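Local coordinates for lectin (Trichosanthes anguina, PDB 4HR6), which binds carbohydrate as a nontoxic, three-chain seed lectin homologous to type II ribosome-inactivating proteins, at the interface of chains B and A. Residues are numbered along the deposited sequence; one frame, centred on the assembly and turned at random. Chains: chain A, Lectin; chain B, Lectin.

Contact 1: the interface of chains B and A. Residues chain B 31-32, 34; chain A 157, 186, 192, 206.
B:Tyr32 reaches into chain A and lies broadside against A:Ile186. The CD1 methyl of A:Ile186 sits over one face of the phenol ring, 3.7 Å from its centroid, in a CH-pi contact shifted toward the rim, where it comes 3.3 Å from CE2 of B:Tyr32. The two side chains meet at about a right angle. CG1 of A:Ile186 stands in the crowded position between its own backbone N and carbonyl carbon (chi1 54°), which carries CD1 to the ring while CG2 falls near CE1. A:Ile157 runs alongside in the opposite sense: its CG2 is 3.9 Å from CD1 of B:Tyr32, and its backbone O comes up in the ring plane at the edge, 3.8 Å from CE1. At the root of the ring, CD1 of A:Leu192 meets CB of B:Tyr32 at 3.8 Å. CD1 of B:Ile34 extends this apolar packing to CD1 of A:Leu192. On the opposite face the contribution of poorly ordered A:Thr206 is looser: its CG2 stands 4.2 Å above the plane near the rim, and CD2 of B:Leu31 lies loosely 3.8 Å from its backbone N. Shape and apolar packing carry the patch, as no nitrogen or oxygen comes close enough to bond across it. B:Tyr32 sits in the turn between strands 29-31 and 34-37, set against helices 141-159 and 189-192, the loop between strand 180-185 and helix 189-192, and the C-terminus of chain A.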
ATOM      1  N   LEU B  31       9.661  -5.025  -7.005  1.00 39.27           N
ATOM      2  CA  LEU B  31       8.507  -5.652  -7.616  1.00 37.65           C
ATOM      3  C   LEU B  31       7.342  -4.697  -7.462  1.00 37.25           C
ATOM      4  O   LEU B  31       6.998  -4.307  -6.353  1.00 33.02           O
ATOM      5  CB  LEU B  31       8.188  -6.988  -6.931  1.00 38.28           C
ATOM      6  CG  LEU B  31       9.263  -8.097  -6.947  1.00 39.99           C
ATOM      7  CD1 LEU B  31       8.806  -9.267  -6.078  1.00 38.89           C
ATOM      8  CD2 LEU B  31       9.589  -8.585  -8.359  1.00 39.14           C
ATOM      9  N   TYR B  32       6.728  -4.341  -8.580  1.00 36.60           N
ATOM     10  CA  TYR B  32       5.718  -3.307  -8.618  1.00 35.90           C
ATOM     11  C   TYR B  32       6.232  -1.990  -7.973  1.00 34.58           C
ATOM     12  O   TYR B  32       5.457  -1.249  -7.397  1.00 36.05           O
ATOM     13  CB  TYR B  32       4.448  -3.780  -7.919  1.00 37.96           C
ATOM     14  CG  TYR B  32       3.936  -5.163  -8.288  1.00 41.03           C
ATOM     15  CD1 TYR B  32       4.113  -6.250  -7.417  1.00 41.44           C
ATOM     16  CD2 TYR B  32       3.244  -5.388  -9.478  1.00 40.32           C
ATOM     17  CE1 TYR B  32       3.636  -7.511  -7.731  1.00 39.92           C
ATOM     18  CE2 TYR B  32       2.757  -6.654  -9.805  1.00 40.98           C
ATOM     19  CZ  TYR B  32       2.953  -7.716  -8.927  1.00 41.82           C
ATOM     20  OH  TYR B  32       2.468  -8.980  -9.233  1.00 39.86           O
ATOM     21  N   ILE B  34       8.176  -1.759  -5.278  1.00 35.11           N
ATOM     22  CA  ILE B  34       8.478  -1.960  -3.858  1.00 34.05           C
ATOM     23  C   ILE B  34       9.800  -2.710  -3.708  1.00 31.73           C
ATOM     24  O   ILE B  34       9.925  -3.823  -4.176  1.00 32.96           O
ATOM     25  CB  ILE B  34       7.372  -2.768  -3.178  1.00 34.74           C
ATOM     26  CG1 ILE B  34       6.022  -2.103  -3.430  1.00 35.87           C
ATOM     27  CG2 ILE B  34       7.650  -2.905  -1.686  1.00 35.31           C
ATOM     28  CD1 ILE B  34       4.842  -2.914  -2.945  1.00 35.80           C
TER
ATOM     29  N   ILE A 157       3.259 -10.852  -2.295  1.00 34.19           N
ATOM     30  CA  ILE A 157       3.670  -9.952  -3.365  1.00 33.64           C
ATOM     31  C   ILE A 157       4.560 -10.689  -4.356  1.00 32.09           C
ATOM     32  O   ILE A 157       4.369 -10.588  -5.575  1.00 32.38           O
ATOM     33  CB  ILE A 157       4.407  -8.708  -2.831  1.00 32.86           C
ATOM     34  CG1 ILE A 157       3.421  -7.810  -2.104  1.00 32.91           C
ATOM     35  CG2 ILE A 157       5.060  -7.919  -3.972  1.00 32.89           C
ATOM     36  CD1 ILE A 157       4.067  -6.640  -1.394  1.00 34.37           C
ATOM     37  N   ILE A 186      -2.641  -7.618  -5.367  1.00 35.31           N
ATOM     38  CA  ILE A 186      -1.915  -6.373  -5.200  1.00 39.01           C
ATOM     39  C   ILE A 186      -2.719  -5.108  -5.530  1.00 39.04           C
ATOM     40  O   ILE A 186      -2.233  -4.015  -5.296  1.00 37.73           O
ATOM     41  CB  ILE A 186      -0.683  -6.311  -6.094  1.00 42.38           C
ATOM     42  CG1 ILE A 186      -1.082  -6.581  -7.544  1.00 43.13           C
ATOM     43  CG2 ILE A 186       0.379  -7.267  -5.590  1.00 47.82           C
ATOM     44  CD1 ILE A 186      -0.207  -5.845  -8.518  1.00 47.71           C
ATOM     45  N   LEU A 192      -0.134  -1.780  -2.109  1.00 32.53           N
ATOM     46  CA  LEU A 192       0.794  -1.241  -3.067  1.00 32.83           C
ATOM     47  C   LEU A 192       1.376   0.112  -2.660  1.00 33.06           C
ATOM     48  O   LEU A 192       2.538   0.387  -2.926  1.00 33.90           O
ATOM     49  CB  LEU A 192       0.081  -1.107  -4.422  1.00 36.45           C
ATOM     50  CG  LEU A 192       0.997  -0.798  -5.605  1.00 38.60           C
ATOM     51  CD1 LEU A 192       2.030  -1.905  -5.738  1.00 41.91           C
ATOM     52  CD2 LEU A 192       0.214  -0.633  -6.899  1.00 40.41           C
ATOM     53  N   THR A 206       9.174  -9.140 -12.095  1.00 80.12           N
ATOM     54  CA  THR A 206       8.350  -8.431 -13.082  1.00 82.82           C
ATOM     55  C   THR A 206       9.291  -7.574 -13.926  1.00 84.07           C
ATOM     56  O   THR A 206       8.899  -7.024 -14.950  1.00 90.69           O
ATOM     57  CB  THR A 206       7.287  -7.503 -12.442  1.00 84.35           C
ATOM     58  OG1 THR A 206       7.901  -6.618 -11.493  1.00 85.76           O
ATOM     59  CG2 THR A 206       6.203  -8.307 -11.747  1.00 83.88           C
TER

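Contact 2: the interface of chains B and A. Residues chain B 3, 5, 8-10, 13; chain A 88, 113, 124, 127-128, 131.
The phenol of B:Tyr13 and the phenyl ring of A:Phe131 have nearly parallel, well-slipped planes, although their side chains cross at about a right angle. CB of B:Tyr13 lies over the centre of the A:Phe131 ring, 4.1 Å above its plane, and CD1 of the tyrosine is 3.8 Å from CE2 of the phenylalanine. At the edge of the phenyl ring, in its plane, comes the backbone O of A:Val127, one helical turn earlier; the rim also meets B:Ala8, whose CB is 3.9 Å from CE1 of A:Phe131. CG1 of A:Val127 stands over the face of the B:Tyr13 ring, on the same side as A:Phe131, and packs tightly 3.3 Å from CZ. The backbone O of A:Met113 lies at the edge of the B:Tyr13 ring, in plane, and accepts a hydrogen bond from the phenol OH of 2.7 Å. The OH approaches at a C=O...donor angle of 146°, tilted 22° from the carbonyl plane. This bond fixes the ring tip and gives the hydroxyl a polar partner within a largely apolar contact, while A:Val127 and A:Phe131 hold the ring's orientation. CG of B:Tyr13 is anti to the backbone N (chi1 173°), which sends the ring away from its helix into chain A. Around this centre the contact is lighter. OG of B:Ser10 rests 3.6 Å from CB of A:Ala128, and CD2 of B:Leu5 reaches CD2 of A:Leu88 at 4.1 Å. B:Ser10 and B:Tyr13 begin helix 10-24 of chain B, with B:Leu5 and B:Ala8 on the loop leading to it; opposite stand helices 85-96, 103-119 and 121-132 of chain A.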
ATOM      1  N   LEU B   3      18.903   9.519  14.823  1.00 47.92           N
ATOM      2  CA  LEU B   3      17.716  10.279  15.150  1.00 44.11           C
ATOM      3  C   LEU B   3      17.954  10.922  16.508  1.00 40.65           C
ATOM      4  O   LEU B   3      18.049  10.226  17.522  1.00 38.29           O
ATOM      5  CB  LEU B   3      16.497   9.360  15.157  1.00 46.72           C
ATOM      6  CG  LEU B   3      15.057   9.885  14.968  1.00 47.80           C
ATOM      7  CD1 LEU B   3      14.252   9.710  16.234  1.00 49.16           C
ATOM      8  CD2 LEU B   3      14.954  11.316  14.431  1.00 47.81           C
ATOM      9  N   LEU B   5      16.431  13.339  19.274  1.00 40.25           N
ATOM     10  CA  LEU B   5      15.121  13.848  19.638  1.00 43.77           C
ATOM     11  C   LEU B   5      15.086  15.360  19.919  1.00 47.42           C
ATOM     12  O   LEU B   5      14.044  15.971  19.726  1.00 47.93           O
ATOM     13  CB  LEU B   5      14.521  13.055  20.790  1.00 43.67           C
ATOM     14  CG  LEU B   5      14.087  11.645  20.392  1.00 47.11           C
ATOM     15  CD1 LEU B   5      13.456  10.945  21.584  1.00 47.11           C
ATOM     16  CD2 LEU B   5      13.112  11.698  19.219  1.00 50.15           C
ATOM     17  N   ALA B   8      14.035  17.393  16.746  1.00 67.46           N
ATOM     18  CA  ALA B   8      13.116  16.463  16.088  1.00 66.21           C
ATOM     19  C   ALA B   8      11.700  16.991  15.913  1.00 61.66           C
ATOM     20  O   ALA B   8      11.040  17.380  16.874  1.00 63.54           O
ATOM     21  CB  ALA B   8      13.063  15.161  16.857  1.00 70.30           C
ATOM     22  N   ASN B   9      11.240  16.980  14.673  1.00 55.41           N
ATOM     23  CA  ASN B   9       9.838  17.217  14.362  1.00 55.34           C
ATOM     24  C   ASN B   9       9.391  16.200  13.312  1.00 51.35           C
ATOM     25  O   ASN B   9      10.190  15.378  12.868  1.00 47.80           O
ATOM     26  CB  ASN B   9       9.639  18.651  13.859  1.00 53.77           C
ATOM     27  CG  ASN B   9      10.582  19.007  12.730  1.00 55.35           C
ATOM     28  OD1 ASN B   9      10.540  18.418  11.647  1.00 55.70           O
ATOM     29  ND2 ASN B   9      11.450  19.972  12.978  1.00 58.81           N
ATOM     30  N   SER B  10       8.123  16.275  12.917  1.00 49.12           N
ATOM     31  CA  SER B  10       7.565  15.398  11.902  1.00 47.32           C
ATOM     32  C   SER B  10       8.471  15.283  10.678  1.00 44.60           C
ATOM     33  O   SER B  10       8.739  14.178  10.192  1.00 45.05           O
ATOM     34  CB  SER B  10       6.175  15.890  11.493  1.00 48.96           C
ATOM     35  OG  SER B  10       5.652  15.089  10.450  1.00 48.61           O
ATOM     36  N   TYR B  13      11.798  13.312  11.470  1.00 38.36           N
ATOM     37  CA  TYR B  13      11.412  11.915  11.636  1.00 36.41           C
ATOM     38  C   TYR B  13      11.255  11.217  10.276  1.00 36.18           C
ATOM     39  O   TYR B  13      11.894  10.201  10.030  1.00 36.31           O
ATOM     40  CB  TYR B  13      10.134  11.796  12.462  1.00 35.66           C
ATOM     41  CG  TYR B  13       9.615  10.375  12.520  1.00 36.31           C
ATOM     42  CD1 TYR B  13      10.288   9.399  13.259  1.00 35.05           C
ATOM     43  CD2 TYR B  13       8.490   9.995  11.803  1.00 35.60           C
ATOM     44  CE1 TYR B  13       9.847   8.097  13.302  1.00 35.48           C
ATOM     45  CE2 TYR B  13       8.028   8.687  11.844  1.00 38.35           C
ATOM     46  CZ  TYR B  13       8.720   7.740  12.587  1.00 37.01           C
ATOM     47  OH  TYR B  13       8.273   6.444  12.622  1.00 36.16           O
TER
ATOM     48  N   LEU A  88       9.218   7.474  23.336  1.00 32.49           N
ATOM     49  CA  LEU A  88      10.476   7.117  22.681  1.00 32.08           C
ATOM     50  C   LEU A  88      11.667   7.627  23.474  1.00 32.48           C
ATOM     51  O   LEU A  88      12.625   6.907  23.667  1.00 30.88           O
ATOM     52  CB  LEU A  88      10.507   7.660  21.260  1.00 30.33           C
ATOM     53  CG  LEU A  88      11.747   7.316  20.413  1.00 31.70           C
ATOM     54  CD1 LEU A  88      12.032   5.813  20.349  1.00 29.59           C
ATOM     55  CD2 LEU A  88      11.566   7.880  19.014  1.00 32.73           C
ATOM     56  N   MET A 113       8.318   2.216  16.376  1.00 28.09           N
ATOM     57  CA  MET A 113       8.491   3.577  15.895  1.00 26.33           C
ATOM     58  C   MET A 113       9.627   3.725  14.904  1.00 28.87           C
ATOM     59  O   MET A 113       9.676   4.731  14.181  1.00 27.68           O
ATOM     60  CB  MET A 113       8.704   4.528  17.050  1.00 27.02           C
ATOM     61  CG  MET A 113       7.453   4.769  17.865  1.00 27.77           C
ATOM     62  SD  MET A 113       7.681   5.942  19.218  1.00 28.52           S
ATOM     63  CE  MET A 113       7.876   7.481  18.310  1.00 29.45           C
ATOM     64  N   GLU A 124       4.432   4.841   9.559  1.00 28.71           N
ATOM     65  CA  GLU A 124       5.201   6.070   9.485  1.00 32.48           C
ATOM     66  C   GLU A 124       4.314   7.314   9.708  1.00 33.29           C
ATOM     67  O   GLU A 124       4.653   8.194  10.507  1.00 33.50           O
ATOM     68  CB  GLU A 124       5.875   6.164   8.133  1.00 33.41           C
ATOM     69  CG  GLU A 124       6.776   7.380   7.968  1.00 35.47           C
ATOM     70  CD  GLU A 124       7.132   7.641   6.520  1.00 36.48           C
ATOM     71  OE1 GLU A 124       7.970   8.537   6.262  1.00 41.99           O
ATOM     72  OE2 GLU A 124       6.597   6.932   5.644  1.00 34.32           O
ATOM     73  N   VAL A 127       2.933   7.690  13.221  1.00 32.46           N
ATOM     74  CA  VAL A 127       3.959   8.195  14.124  1.00 32.52           C
ATOM     75  C   VAL A 127       4.245   9.683  13.885  1.00 34.26           C
ATOM     76  O   VAL A 127       4.365  10.442  14.853  1.00 32.47           O
ATOM     77  CB  VAL A 127       5.245   7.356  14.076  1.00 32.09           C
ATOM     78  CG1 VAL A 127       6.355   7.992  14.914  1.00 32.61           C
ATOM     79  CG2 VAL A 127       4.961   5.936  14.559  1.00 32.58           C
ATOM     80  N   ALA A 128       4.341  10.096  12.620  1.00 36.03           N
ATOM     81  CA  ALA A 128       4.588  11.499  12.286  1.00 38.20           C
ATOM     82  C   ALA A 128       3.569  12.435  12.947  1.00 38.95           C
ATOM     83  O   ALA A 128       3.940  13.464  13.478  1.00 40.61           O
ATOM     84  CB  ALA A 128       4.595  11.707  10.787  1.00 38.96           C
ATOM     85  N   PHE A 131       4.441  13.272  16.512  1.00 39.39           N
ATOM     86  CA  PHE A 131       5.443  14.331  16.565  1.00 44.67           C
ATOM     87  C   PHE A 131       4.819  15.711  16.338  1.00 50.65           C
ATOM     88  O   PHE A 131       5.229  16.674  16.986  1.00 53.01           O
ATOM     89  CB  PHE A 131       6.541  14.122  15.513  1.00 46.41           C
ATOM     90  CG  PHE A 131       7.645  13.183  15.936  1.00 47.13           C
ATOM     91  CD1 PHE A 131       8.871  13.677  16.351  1.00 47.09           C
ATOM     92  CD2 PHE A 131       7.467  11.806  15.902  1.00 47.26           C
ATOM     93  CE1 PHE A 131       9.898  12.820  16.718  1.00 47.07           C
ATOM     94  CE2 PHE A 131       8.488  10.951  16.280  1.00 48.80           C
ATOM     95  CZ  PHE A 131       9.705  11.456  16.689  1.00 45.09           C
TER

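The centres of the C-alpha atoms of contacts 1 and 2 lie about 27 Å apart; no residue or element is shared. Chain B spans them: its first segments and the start of helix 10-24 serve contact 2, its later strands and their turn serve contact 1. On chain A, contact 2 uses helices from the middle of the sequence and contact 1 uses helix 141-159 and the C-terminal region. Each site puts a tyrosine of chain B into chain A, hydrogen-bonded in contact 2 and held by packing in contact 1. Two distant holds probably keep the short chain threaded along its partner, as parts of one RIP-like fold.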